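Local coordinates for putative ferritin-like diiron-carboxylate protein TM1526 (Thermotoga maritima, PDB 1VJX) that is of unknown function but, as a ferritin-like protein of the rubrerythrin family, probably binds metal ions and may act as an oxidoreductase, at residues D17-A22 against E60-M65; D53-H58 against K143-K148; G80-E85 against Y119-D124. All coordinates share one frame; numbering follows the deposited sequence.

Interaction 1. Residues D17-A22 against E60-M65; sequences DILTVA and EIFRKM
Leu19 and Phe62 meet where helix 15-36 and helix 43-68 run side by side, the first two long helices in the four-helix bundle of the ferritin-like fold. The two short segments are nearly antiparallel, their axes turned by 156° and approaching to 9.4 Å. That spacing leaves room for one layer of apolar side chains, and the contact illustrates how such a layer is filled without a single hydrogen bond across it.

Leu19 has the largest share of the interface. Its CB does not start out toward the partner helix; the reach is made by the branch. With CG lying beside the backbone N and anti to the carbonyl carbon (chi1 -86°), CD2 is carried up against two residues one turn apart. It touches CD1 of Phe62 at 3.9 Å, oblique to the ring, and also SE of the selenomethionine Met65 at 4.0 Å. Met65 has CG anti to its own backbone N, and its chain bends at the last torsion, so that the methyl CE turns off from Leu19.

Phe62, by contrast, starts directly toward helix 15-36. Its ring is also close to Tyr119 of helix 101-125 and to Ile138 of helix 129-156, which makes it a residue shared by all four long helices. Leu122 of helix 101-125 packs against Leu19, and all four touching residues are buried.

Ala22, one turn beyond Leu19, supplies the small surface that a ring can lie against. Its CB stands over one face of Phe62 in a CH-pi contact, 4.1 Å from the ring centroid, displaced toward the rim and nearest to CE2, while the carbonyl O of Ala22 lies 3.7 Å from Phe62 CD2.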
loop_
_atom_site.group_PDB
_atom_site.type_symbol
_atom_site.label_atom_id
_atom_site.label_comp_id
_atom_site.label_asym_id
_atom_site.label_seq_id
_atom_site.Cartn_x
_atom_site.Cartn_y
_atom_site.Cartn_z
ATOM N N ASP A 17 -4.986 -5.164 -14.293
ATOM C CA ASP A 17 -4.586 -6.217 -13.369
ATOM C C ASP A 17 -3.829 -5.544 -12.233
ATOM O O ASP A 17 -3.987 -5.890 -11.067
ATOM C CB ASP A 17 -3.643 -7.235 -14.045
ATOM C CG ASP A 17 -4.283 -7.969 -15.221
ATOM O OD1 ASP A 17 -5.525 -8.014 -15.328
ATOM O OD2 ASP A 17 -3.605 -8.592 -16.062
ATOM N N ILE A 18 -3.031 -4.558 -12.583
ATOM C CA ILE A 18 -2.168 -3.868 -11.593
ATOM C C ILE A 18 -2.988 -2.936 -10.697
ATOM O O ILE A 18 -2.755 -2.864 -9.495
ATOM C CB ILE A 18 -1.065 -3.099 -12.327
ATOM C CG1 ILE A 18 -0.176 -4.054 -13.112
ATOM C CG2 ILE A 18 -0.182 -2.290 -11.366
ATOM C CD1 ILE A 18 0.718 -4.940 -12.224
ATOM N N LEU A 19 -3.946 -2.202 -11.265
ATOM C CA LEU A 19 -4.888 -1.453 -10.423
ATOM C C LEU A 19 -5.600 -2.368 -9.422
ATOM O O LEU A 19 -5.763 -1.994 -8.276
ATOM C CB LEU A 19 -5.953 -0.763 -11.223
ATOM C CG LEU A 19 -5.672 0.595 -11.770
ATOM C CD1 LEU A 19 -6.817 0.893 -12.722
ATOM C CD2 LEU A 19 -5.528 1.645 -10.612
ATOM N N THR A 20 -6.043 -3.539 -9.865
ATOM C CA THR A 20 -6.721 -4.465 -8.970
ATOM C C THR A 20 -5.767 -4.851 -7.832
ATOM O O THR A 20 -6.139 -4.900 -6.678
ATOM C CB THR A 20 -7.143 -5.716 -9.723
ATOM O OG1 THR A 20 -8.065 -5.390 -10.796
ATOM C CG2 THR A 20 -7.955 -6.611 -8.808
ATOM N N VAL A 21 -4.510 -5.094 -8.192
ATOM C CA VAL A 21 -3.493 -5.454 -7.233
ATOM C C VAL A 21 -3.321 -4.285 -6.256
ATOM O O VAL A 21 -3.334 -4.503 -5.062
ATOM C CB VAL A 21 -2.176 -5.848 -7.947
ATOM C CG1 VAL A 21 -1.016 -5.837 -6.981
ATOM C CG2 VAL A 21 -2.290 -7.232 -8.578
ATOM N N ALA A 22 -3.256 -3.064 -6.785
ATOM C CA ALA A 22 -3.025 -1.852 -5.988
ATOM C C ALA A 22 -4.180 -1.539 -5.075
ATOM O O ALA A 22 -3.999 -1.090 -3.943
ATOM C CB ALA A 22 -2.750 -0.662 -6.900
ATOM N N GLU A 60 -9.916 4.093 -2.277
ATOM C CA GLU A 60 -11.063 4.760 -2.905
ATOM C C GLU A 60 -10.642 5.469 -4.191
ATOM O O GLU A 60 -11.435 5.649 -5.089
ATOM C CB GLU A 60 -11.672 5.802 -1.956
ATOM C CG GLU A 60 -12.539 5.254 -0.825
ATOM C CD GLU A 60 -12.976 6.313 0.226
ATOM O OE1 GLU A 60 -12.549 7.518 0.162
ATOM O OE2 GLU A 60 -13.748 5.931 1.155
ATOM N N ILE A 61 -9.389 5.906 -4.266
ATOM C CA ILE A 61 -8.924 6.640 -5.448
ATOM C C ILE A 61 -8.632 5.647 -6.554
ATOM O O ILE A 61 -9.045 5.850 -7.699
ATOM C CB ILE A 61 -7.711 7.528 -5.106
ATOM C CG1 ILE A 61 -8.194 8.763 -4.353
ATOM C CG2 ILE A 61 -6.902 7.902 -6.375
ATOM C CD1 ILE A 61 -7.109 9.465 -3.629
ATOM N N PHE A 62 -7.902 4.588 -6.187
ATOM C CA PHE A 62 -7.641 3.471 -7.091
ATOM C C PHE A 62 -8.930 2.767 -7.595
ATOM O O PHE A 62 -8.961 2.297 -8.724
ATOM C CB PHE A 62 -6.722 2.437 -6.422
ATOM C CG PHE A 62 -5.297 2.840 -6.339
ATOM C CD1 PHE A 62 -4.700 3.631 -7.320
ATOM C CD2 PHE A 62 -4.510 2.378 -5.271
ATOM C CE1 PHE A 62 -3.349 3.988 -7.210
ATOM C CE2 PHE A 62 -3.180 2.704 -5.158
ATOM C CZ PHE A 62 -2.579 3.525 -6.112
ATOM N N ARG A 63 -9.952 2.645 -6.762
ATOM C CA ARG A 63 -11.221 1.997 -7.228
ATOM C C ARG A 63 -11.884 2.907 -8.278
ATOM O O ARG A 63 -12.282 2.458 -9.335
ATOM C CB ARG A 63 -12.228 1.762 -6.102
ATOM C CG ARG A 63 -11.859 0.681 -5.101
ATOM C CD ARG A 63 -13.081 0.122 -4.304
ATOM N NE ARG A 63 -13.462 1.033 -3.231
ATOM C CZ ARG A 63 -12.916 1.037 -2.010
ATOM N NH1 ARG A 63 -12.004 0.141 -1.672
ATOM N NH2 ARG A 63 -13.305 1.926 -1.105
ATOM N N LYS A 64 -11.983 4.195 -7.987
ATOM C CA LYS A 64 -12.581 5.135 -8.925
ATOM C C LYS A 64 -11.826 5.074 -10.252
ATOM O O LYS A 64 -12.394 5.179 -11.315
ATOM C CB LYS A 64 -12.513 6.539 -8.330
ATOM C CG LYS A 64 -13.471 7.531 -8.922
ATOM C CD LYS A 64 -13.035 8.983 -8.574
ATOM C CE LYS A 64 -13.968 10.021 -9.206
ATOM N NZ LYS A 64 -14.386 11.037 -8.183
HETATM N N MSE A 65 -10.525 4.892 -10.155
HETATM C CA MSE A 65 -9.628 4.964 -11.319
HETATM C C MSE A 65 -9.856 3.766 -12.220
HETATM O O MSE A 65 -10.010 3.921 -13.450
HETATM C CB MSE A 65 -8.180 5.015 -10.870
HETATM C CG MSE A 65 -7.238 5.151 -12.000
HETATM SE SE MSE A 65 -5.346 5.546 -11.448
HETATM C CE MSE A 65 -5.463 7.419 -10.545
#

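Interaction 2. Residues D53-H58 against K143-K148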
loop_
_atom_site.group_PDB
_atom_site.type_symbol
_atom_site.label_atom_id
_atom_site.label_comp_id
_atom_site.label_asym_id
_atom_site.label_seq_id
_atom_site.Cartn_x
_atom_site.Cartn_y
_atom_site.Cartn_z
ATOM N N ASP A 53 -6.436 5.328 7.811
ATOM C CA ASP A 53 -7.337 6.244 7.120
ATOM C C ASP A 53 -6.729 6.689 5.804
ATOM O O ASP A 53 -7.420 6.802 4.815
ATOM C CB ASP A 53 -7.621 7.478 7.978
ATOM C CG ASP A 53 -8.992 8.127 7.672
ATOM O OD1 ASP A 53 -10.057 7.467 7.886
ATOM O OD2 ASP A 53 -9.101 9.299 7.229
ATOM N N GLN A 54 -5.423 6.948 5.795
ATOM C CA GLN A 54 -4.733 7.340 4.557
ATOM C C GLN A 54 -4.800 6.259 3.501
ATOM O O GLN A 54 -5.085 6.543 2.328
ATOM C CB GLN A 54 -3.264 7.714 4.860
ATOM C CG GLN A 54 -3.183 9.040 5.605
ATOM C CD GLN A 54 -1.854 9.310 6.263
ATOM O OE1 GLN A 54 -0.816 8.792 5.843
ATOM N NE2 GLN A 54 -1.875 10.140 7.286
ATOM N N GLU A 55 -4.518 5.022 3.918
ATOM C CA GLU A 55 -4.621 3.854 3.028
ATOM C C GLU A 55 -6.030 3.682 2.472
ATOM O O GLU A 55 -6.199 3.343 1.297
ATOM C CB GLU A 55 -4.247 2.571 3.750
ATOM C CG GLU A 55 -2.824 2.472 4.226
ATOM C CD GLU A 55 -1.810 2.366 3.105
ATOM O OE1 GLU A 55 -1.363 3.421 2.623
ATOM O OE2 GLU A 55 -1.441 1.225 2.737
ATOM N N ARG A 56 -7.021 3.876 3.335
ATOM C CA ARG A 56 -8.439 3.918 2.948
ATOM C C ARG A 56 -8.671 4.836 1.740
ATOM O O ARG A 56 -9.102 4.380 0.653
ATOM C CB ARG A 56 -9.284 4.392 4.125
ATOM C CG ARG A 56 -10.803 4.308 3.904
ATOM C CD ARG A 56 -11.629 4.955 5.033
ATOM N NE ARG A 56 -11.193 6.330 5.285
ATOM C CZ ARG A 56 -11.597 7.400 4.594
ATOM N NH1 ARG A 56 -12.479 7.291 3.604
ATOM N NH2 ARG A 56 -11.129 8.604 4.903
ATOM N N ILE A 57 -8.346 6.117 1.916
ATOM C CA ILE A 57 -8.524 7.133 0.874
ATOM C C ILE A 57 -7.859 6.751 -0.441
ATOM O O ILE A 57 -8.427 6.954 -1.509
ATOM C CB ILE A 57 -8.017 8.502 1.385
ATOM C CG1 ILE A 57 -9.024 9.085 2.370
ATOM C CG2 ILE A 57 -7.776 9.502 0.228
ATOM C CD1 ILE A 57 -8.437 10.225 3.199
ATOM N N HIS A 58 -6.662 6.184 -0.344
ATOM C CA HIS A 58 -5.911 5.686 -1.489
ATOM C C HIS A 58 -6.649 4.618 -2.246
ATOM O O HIS A 58 -6.662 4.664 -3.473
ATOM C CB HIS A 58 -4.575 5.111 -1.044
ATOM C CG HIS A 58 -3.603 6.150 -0.592
ATOM N ND1 HIS A 58 -2.494 5.854 0.165
ATOM C CD2 HIS A 58 -3.580 7.487 -0.800
ATOM C CE1 HIS A 58 -1.833 6.968 0.407
ATOM N NE2 HIS A 58 -2.479 7.971 -0.163
ATOM N N LYS A 143 5.434 7.016 0.498
ATOM C CA LYS A 143 6.848 7.131 0.833
ATOM C C LYS A 143 7.046 7.887 2.147
ATOM O O LYS A 143 8.029 7.677 2.836
ATOM C CB LYS A 143 7.601 7.846 -0.267
ATOM C CG LYS A 143 7.895 7.048 -1.531
ATOM C CD LYS A 143 8.986 7.783 -2.359
ATOM C CE LYS A 143 8.440 8.993 -3.115
ATOM N NZ LYS A 143 9.403 10.062 -3.109
ATOM N N GLU A 144 6.106 8.768 2.480
ATOM C CA GLU A 144 6.008 9.357 3.832
ATOM C C GLU A 144 5.539 8.366 4.917
ATOM O O GLU A 144 5.926 8.499 6.060
ATOM C CB GLU A 144 5.052 10.553 3.835
ATOM C CG GLU A 144 5.578 11.798 3.128
ATOM C CD GLU A 144 6.808 12.353 3.776
ATOM O OE1 GLU A 144 6.989 12.174 5.016
ATOM O OE2 GLU A 144 7.600 12.970 3.029
ATOM N N HIS A 145 4.680 7.403 4.566
ATOM C CA HIS A 145 4.271 6.372 5.513
ATOM C C HIS A 145 5.503 5.615 5.876
ATOM O O HIS A 145 5.759 5.356 7.039
ATOM C CB HIS A 145 3.306 5.357 4.900
ATOM C CG HIS A 145 1.933 5.884 4.656
ATOM N ND1 HIS A 145 0.843 5.054 4.428
ATOM C CD2 HIS A 145 1.461 7.152 4.616
ATOM C CE1 HIS A 145 -0.230 5.797 4.238
ATOM N NE2 HIS A 145 0.115 7.071 4.353
ATOM N N LEU A 146 6.242 5.227 4.844
ATOM C CA LEU A 146 7.494 4.495 4.993
ATOM C C LEU A 146 8.526 5.224 5.886
ATOM O O LEU A 146 9.098 4.636 6.781
ATOM C CB LEU A 146 8.105 4.208 3.617
ATOM C CG LEU A 146 9.411 3.418 3.688
ATOM C CD1 LEU A 146 9.203 2.059 4.429
ATOM C CD2 LEU A 146 9.989 3.258 2.301
ATOM N N ARG A 147 8.736 6.500 5.625
ATOM C CA ARG A 147 9.613 7.322 6.448
ATOM C C ARG A 147 9.162 7.307 7.910
ATOM O O ARG A 147 10.004 7.275 8.838
ATOM C CB ARG A 147 9.585 8.747 5.924
ATOM C CG ARG A 147 10.390 9.755 6.725
ATOM C CD ARG A 147 9.802 11.141 6.622
ATOM N NE ARG A 147 8.529 11.218 7.362
ATOM C CZ ARG A 147 8.450 11.413 8.679
ATOM N NH1 ARG A 147 9.555 11.520 9.401
ATOM N NH2 ARG A 147 7.272 11.489 9.282
ATOM N N LYS A 148 7.840 7.345 8.122
ATOM C CA LYS A 148 7.285 7.333 9.479
ATOM C C LYS A 148 7.534 6.008 10.143
ATOM O O LYS A 148 7.949 5.965 11.300
ATOM C CB LYS A 148 5.791 7.641 9.479
ATOM C CG LYS A 148 5.169 7.684 10.869
ATOM C CD LYS A 148 5.622 8.886 11.658
ATOM C CE LYS A 148 5.357 8.781 13.129
ATOM N NZ LYS A 148 6.042 9.945 13.814
#
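His145 reaches from helix 129-156 to Gln54 and Glu55 on helix 43-68. Its NE2 lies 2.5 Å from Gln54 OE1, with amide and ring planes 49° apart, and the CB of Gln54 adds an aliphatic contact to the same end of the imidazole. Glu55 comes to the ring edge, near its plane, with OE1 3.1 Å from His145 CE1; the bend at chi2 (-68°) turns this carboxylate inward. One turn on, the His58 ring is nearly parallel to that of His145 but slid well aside, their centroids 5.9 Å apart.

Glu55 and His58 form an E-x-x-H sequence, as do Glu142 and His145, and the carboxylates of Glu26 and Glu142 gather beside Glu55. This is consistent with the diiron-carboxylate centre of ferritin-like four-helix bundles. An alanine in place of His145 is likely to leave Gln54 OE1 and Glu55 OE1 without the ring that lies against them and to open a gap beside His58.

Farther out, His58 is positioned by hydrogen bonds between its NE2 and Gln141 OE1 and between its ND1 and Glu26 OE1, while Leu51 touches the side chain of His145.

Interaction 3. Residues G80-E85 against Y119-D124; sequences GYAFYE and YYELKD
The carboxylate of Glu121 is the flat group that meets Phe83, and what it grips is the backbone rather than the ring. Phe83 N donates to Glu121 OE2 over 2.9 Å, arriving on the syn side and 24° out of the carboxylate plane, with an N-H...O angle of 145°. The other oxygen, OE1, lies 2.5 Å from Phe83 O. The Phe83 ring itself is turned elsewhere: CG is anti to the backbone N (chi1 165°), which leaves only CB beside the carboxylate, 3.5 Å from OE2. One face of that ring has Glu85 N above it, toward the rim, and Asp114 and Ile117 of helix 101-125 touch the side chain.

Glu121 gets there by staying long. Its chain is extended beyond CG, spanning the distance between the helix and the irregular segment 80-85. In the fold this segment belongs to the long connection between the second and third long helices of the ferritin-like four-helix bundle, so Glu121 helps tie the connection to the third long helix, 101-125, ahead of the point where the chain enters it. Ala82 adds a looser touch, CA to Glu121 OE2 at 3.7 Å.

On the loop side, Ala82 is hydrogen-bonded to His10, a residue of the expression tag, whose ring also meets those of Tyr81 and Tyr84. The carbonyl O of Ala82 accepts from ND1 of this histidine.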
loop_
_atom_site.group_PDB
_atom_site.type_symbol
_atom_site.label_atom_id
_atom_site.label_comp_id
_atom_site.label_asym_id
_atom_site.label_seq_id
_atom_site.Cartn_x
_atom_site.Cartn_y
_atom_site.Cartn_z
ATOM N N GLY A 80 7.529 -6.462 -19.850
ATOM C CA GLY A 80 8.349 -7.120 -18.845
ATOM C C GLY A 80 7.664 -7.778 -17.652
ATOM O O GLY A 80 6.510 -8.242 -17.711
ATOM N N TYR A 81 8.424 -7.823 -16.578
ATOM C CA TYR A 81 8.086 -8.480 -15.352
ATOM C C TYR A 81 7.602 -7.403 -14.416
ATOM O O TYR A 81 8.359 -6.497 -14.065
ATOM C CB TYR A 81 9.324 -9.153 -14.774
ATOM C CG TYR A 81 9.141 -9.709 -13.399
ATOM C CD1 TYR A 81 8.538 -10.953 -13.207
ATOM C CD2 TYR A 81 9.600 -9.034 -12.289
ATOM C CE1 TYR A 81 8.382 -11.489 -11.958
ATOM C CE2 TYR A 81 9.438 -9.564 -11.037
ATOM C CZ TYR A 81 8.811 -10.795 -10.868
ATOM O OH TYR A 81 8.603 -11.329 -9.603
ATOM N N ALA A 82 6.316 -7.494 -14.065
ATOM C CA ALA A 82 5.702 -6.693 -13.051
ATOM C C ALA A 82 5.802 -7.416 -11.693
ATOM O O ALA A 82 5.181 -8.409 -11.476
ATOM C CB ALA A 82 4.267 -6.449 -13.412
ATOM N N PHE A 83 6.634 -6.903 -10.800
ATOM C CA PHE A 83 6.780 -7.416 -9.450
ATOM C C PHE A 83 5.579 -7.052 -8.612
ATOM O O PHE A 83 5.086 -5.917 -8.656
ATOM C CB PHE A 83 8.057 -6.827 -8.777
ATOM C CG PHE A 83 8.090 -7.016 -7.291
ATOM C CD1 PHE A 83 8.564 -8.183 -6.745
ATOM C CD2 PHE A 83 7.590 -6.034 -6.440
ATOM C CE1 PHE A 83 8.564 -8.394 -5.363
ATOM C CE2 PHE A 83 7.585 -6.229 -5.087
ATOM C CZ PHE A 83 8.079 -7.427 -4.539
ATOM N N TYR A 84 5.132 -7.981 -7.797
ATOM C CA TYR A 84 4.219 -7.629 -6.722
ATOM C C TYR A 84 4.235 -8.789 -5.755
ATOM O O TYR A 84 4.542 -9.915 -6.151
ATOM C CB TYR A 84 2.795 -7.333 -7.250
ATOM C CG TYR A 84 2.061 -8.520 -7.857
ATOM C CD1 TYR A 84 1.248 -9.359 -7.092
ATOM C CD2 TYR A 84 2.163 -8.785 -9.211
ATOM C CE1 TYR A 84 0.594 -10.435 -7.677
ATOM C CE2 TYR A 84 1.530 -9.831 -9.789
ATOM C CZ TYR A 84 0.746 -10.656 -9.033
ATOM O OH TYR A 84 0.102 -11.716 -9.710
ATOM N N GLU A 85 3.965 -8.507 -4.490
ATOM C CA GLU A 85 3.596 -9.549 -3.531
ATOM C C GLU A 85 2.243 -9.153 -2.967
ATOM O O GLU A 85 2.049 -7.991 -2.575
ATOM C CB GLU A 85 4.571 -9.625 -2.356
ATOM C CG GLU A 85 6.039 -9.583 -2.722
ATOM C CD GLU A 85 6.694 -10.942 -2.628
ATOM O OE1 GLU A 85 5.933 -11.911 -2.365
ATOM O OE2 GLU A 85 7.934 -11.025 -2.814
ATOM N N TYR A 119 3.164 0.371 -7.034
ATOM C CA TYR A 119 2.537 1.607 -7.474
ATOM C C TYR A 119 3.403 2.346 -8.497
ATOM O O TYR A 119 2.840 3.024 -9.336
ATOM C CB TYR A 119 2.221 2.561 -6.314
ATOM C CG TYR A 119 1.480 1.929 -5.153
ATOM C CD1 TYR A 119 0.406 1.084 -5.360
ATOM C CD2 TYR A 119 1.898 2.180 -3.828
ATOM C CE1 TYR A 119 -0.258 0.485 -4.301
ATOM C CE2 TYR A 119 1.251 1.571 -2.764
ATOM C CZ TYR A 119 0.162 0.734 -3.015
ATOM O OH TYR A 119 -0.467 0.144 -1.963
ATOM N N TYR A 120 4.743 2.273 -8.398
ATOM C CA TYR A 120 5.589 2.812 -9.439
ATOM C C TYR A 120 5.300 2.095 -10.789
ATOM O O TYR A 120 5.170 2.727 -11.821
ATOM C CB TYR A 120 7.085 2.743 -9.064
ATOM C CG TYR A 120 7.606 3.939 -8.251
ATOM C CD1 TYR A 120 7.547 5.239 -8.760
ATOM C CD2 TYR A 120 8.192 3.768 -6.991
ATOM C CE1 TYR A 120 8.038 6.354 -8.023
ATOM C CE2 TYR A 120 8.698 4.911 -6.231
ATOM C CZ TYR A 120 8.601 6.186 -6.761
ATOM O OH TYR A 120 9.071 7.297 -6.067
ATOM N N GLU A 121 5.140 0.774 -10.744
ATOM C CA GLU A 121 4.909 -0.013 -11.945
ATOM C C GLU A 121 3.677 0.457 -12.639
ATOM O O GLU A 121 3.714 0.680 -13.844
ATOM C CB GLU A 121 4.868 -1.509 -11.627
ATOM C CG GLU A 121 6.287 -2.039 -11.363
ATOM C CD GLU A 121 6.353 -3.452 -10.782
ATOM O OE1 GLU A 121 5.385 -3.887 -10.129
ATOM O OE2 GLU A 121 7.389 -4.133 -10.987
ATOM N N LEU A 122 2.620 0.646 -11.847
ATOM C CA LEU A 122 1.314 1.132 -12.278
ATOM C C LEU A 122 1.373 2.509 -12.928
ATOM O O LEU A 122 0.781 2.744 -14.001
ATOM C CB LEU A 122 0.361 1.237 -11.068
ATOM C CG LEU A 122 -0.967 1.981 -11.357
ATOM C CD1 LEU A 122 -1.751 1.292 -12.501
ATOM C CD2 LEU A 122 -1.844 2.147 -10.111
ATOM N N LYS A 123 2.079 3.415 -12.275
ATOM C CA LYS A 123 2.269 4.740 -12.800
ATOM C C LYS A 123 2.909 4.763 -14.186
ATOM O O LYS A 123 2.456 5.483 -15.089
ATOM C CB LYS A 123 3.051 5.590 -11.841
ATOM C CG LYS A 123 2.982 7.063 -12.229
ATOM C CD LYS A 123 3.503 8.082 -11.157
ATOM C CE LYS A 123 4.991 7.938 -10.942
ATOM N NZ LYS A 123 5.750 8.589 -12.042
ATOM N N ASP A 124 3.927 3.941 -14.356
ATOM C CA ASP A 124 4.562 3.768 -15.657
ATOM C C ASP A 124 3.627 3.214 -16.734
ATOM O O ASP A 124 3.885 3.398 -17.894
ATOM C CB ASP A 124 5.739 2.821 -15.546
ATOM C CG ASP A 124 7.044 3.527 -15.235
ATOM O OD1 ASP A 124 7.035 4.722 -14.780
ATOM O OD2 ASP A 124 8.136 2.936 -15.432
#

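How the interactions relate
Interactions 1 and 2 both use helix 43-68, on adjoining segments with centres about 16 Å apart, and their segments alternate along the chain. The first pairs that helix with helix 15-36 and the second with helix 129-156, so one helix faces an apolar layer at one level and the probable metal-site residues at the next. Interaction 3 follows interaction 1 in sequence and falls between the two segments of interaction 2. Its centre is about 13 Å from that of interaction 1, touching it through Leu122 and Tyr119, and about 18 Å from that of interaction 2, where Lys143 packs against Tyr120. Together the three link all four long helices and fasten a surface connection to their bundle.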